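Local coordinates for O-methyltransferase (Saccharopolyspora spinosa, PDB 4CE0) that transfers a methyl group from S-adenosyl-L-methionine to the 4'-hydroxyl of the rhamnose of spinosyn, an O-methylation in antibiotic biosynthesis, at the interface of chains A and B. Residues are numbered along the deposited sequence; one frame, centred on the assembly and turned at random. Chains: chain A/B, O-methyltransferase.

The interface of chains A and B. Residues chain A 11-12, 15, 20, 153; chain B 11-12, 15, 20, 153.
A:Leu11 and B:Leu11 reach toward each other tip to tip across a two-fold axis, each also lying against the partner's helix. Along A:Leu11, CB leads out from the helix to CG, which packs 3.9 Å from CD2 of B:Leu11. There the chain forks. CG anti to the backbone N (chi1 174°) carries the fork outward, and chi2 of 62° sets which methyl faces the partner. CD2 lies 3.8 Å from CD2 of B:Leu11 and against the backbone N of B:Leu12, whose CB and CD1 flank it; a leucine there gives this methyl apolar cover. The other methyl, CD1, crosses obliquely beside the ring of B:Tyr153, 4.1 Å from its CD1. A forked leucine suits this place because one branch meets the opposing helix and the other the aromatic ring.

One turn further on, the short, beta-branched A:Val15 places CG2 3.7 Å from CG2 of B:Val15, a compact fit close to the axis. Its CG1 instead meets CG2 of B:Ile20 at 4.0 Å.

A:Ile20 lies over one face of the B:Tyr153 ring, its CG2 toward the phenol end, 3.6 Å from CZ, and its CD1 nearer CE1, at 4.1 Å. Isoleucine's two branches thus cover a broad flat surface that tyrosine supplies.

These mostly apolar contacts join the two copies of the deposited assembly; the structure alone does not show whether this is the dimer in solution. In each chain, as for A:Leu11, A:Leu12 and A:Val15, the leucines and valine belong to the N-terminal helix 6-16, A:Ile20 to the loop beyond it, and A:Tyr153 follows helix 143-152.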
# COMPACT_ATOMS: atom_id res chain seq x y z
N LEU A 11 4.43 2.28 -3.68
CA LEU A 11 3.14 1.70 -3.29
C LEU A 11 2.28 2.67 -2.47
O LEU A 11 1.05 2.78 -2.69
CB LEU A 11 3.34 0.37 -2.57
CG LEU A 11 2.07 -0.28 -1.99
CD1 LEU A 11 1.06 -0.62 -3.05
CD2 LEU A 11 2.50 -1.54 -1.16
N LEU A 12 2.90 3.37 -1.54
CA LEU A 12 2.17 4.30 -0.67
C LEU A 12 1.39 5.35 -1.47
O LEU A 12 0.22 5.62 -1.16
CB LEU A 12 3.10 4.96 0.33
CG LEU A 12 2.45 5.77 1.47
CD1 LEU A 12 1.38 4.97 2.21
CD2 LEU A 12 3.49 6.23 2.44
N VAL A 15 -1.60 3.83 -2.85
CA VAL A 15 -2.57 3.60 -1.78
C VAL A 15 -3.27 4.89 -1.31
O VAL A 15 -4.49 4.91 -1.18
CB VAL A 15 -1.91 2.89 -0.59
CG1 VAL A 15 -2.95 2.57 0.47
CG2 VAL A 15 -1.18 1.63 -1.09
N ILE A 20 -5.43 1.66 -6.02
CA ILE A 20 -5.52 0.21 -5.87
C ILE A 20 -6.97 -0.28 -5.96
O ILE A 20 -7.23 -1.26 -6.64
CB ILE A 20 -4.93 -0.30 -4.54
CG1 ILE A 20 -3.51 0.20 -4.30
CG2 ILE A 20 -4.91 -1.81 -4.51
CD1 ILE A 20 -2.50 -0.22 -5.35
N TYR A 153 -1.59 3.18 8.73
CA TYR A 153 -0.32 2.99 8.01
C TYR A 153 0.80 2.63 8.99
O TYR A 153 1.96 2.48 8.59
CB TYR A 153 0.04 4.23 7.18
CG TYR A 153 -0.95 4.54 6.05
CD1 TYR A 153 -0.79 3.99 4.79
CD2 TYR A 153 -2.03 5.39 6.27
CE1 TYR A 153 -1.70 4.27 3.77
CE2 TYR A 153 -2.94 5.67 5.27
CZ TYR A 153 -2.78 5.10 4.02
OH TYR A 153 -3.67 5.41 3.01
N LEU B 11 3.41 -2.86 4.31
CA LEU B 11 2.30 -2.10 3.73
C LEU B 11 1.44 -2.94 2.77
O LEU B 11 0.19 -2.87 2.79
CB LEU B 11 2.80 -0.82 3.06
CG LEU B 11 1.75 -0.01 2.30
CD1 LEU B 11 0.65 0.50 3.18
CD2 LEU B 11 2.49 1.17 1.56
N LEU B 12 2.10 -3.74 1.94
CA LEU B 12 1.38 -4.56 0.95
C LEU B 12 0.34 -5.48 1.60
O LEU B 12 -0.79 -5.57 1.11
CB LEU B 12 2.36 -5.37 0.10
CG LEU B 12 1.79 -6.08 -1.13
CD1 LEU B 12 0.97 -5.14 -2.02
CD2 LEU B 12 2.88 -6.70 -1.93
N VAL B 15 -2.57 -3.52 2.52
CA VAL B 15 -3.32 -3.16 1.31
C VAL B 15 -4.12 -4.34 0.72
O VAL B 15 -5.28 -4.19 0.40
CB VAL B 15 -2.38 -2.58 0.25
CG1 VAL B 15 -3.18 -2.11 -0.96
CG2 VAL B 15 -1.56 -1.43 0.87
N ILE B 20 -6.50 -0.78 5.07
CA ILE B 20 -6.35 0.67 4.93
C ILE B 20 -7.70 1.36 4.79
O ILE B 20 -7.93 2.38 5.43
CB ILE B 20 -5.49 1.08 3.71
CG1 ILE B 20 -4.14 0.37 3.69
CG2 ILE B 20 -5.24 2.56 3.70
CD1 ILE B 20 -3.26 0.65 4.89
N TYR B 153 -0.63 -3.01 -8.91
CA TYR B 153 0.52 -3.00 -8.00
C TYR B 153 1.81 -2.82 -8.78
O TYR B 153 2.91 -2.84 -8.20
CB TYR B 153 0.55 -4.27 -7.13
CG TYR B 153 -0.63 -4.42 -6.18
CD1 TYR B 153 -0.60 -3.89 -4.90
CD2 TYR B 153 -1.78 -5.11 -6.57
CE1 TYR B 153 -1.68 -4.02 -4.04
CE2 TYR B 153 -2.87 -5.24 -5.74
CZ TYR B 153 -2.82 -4.69 -4.47
OH TYR B 153 -3.90 -4.85 -3.61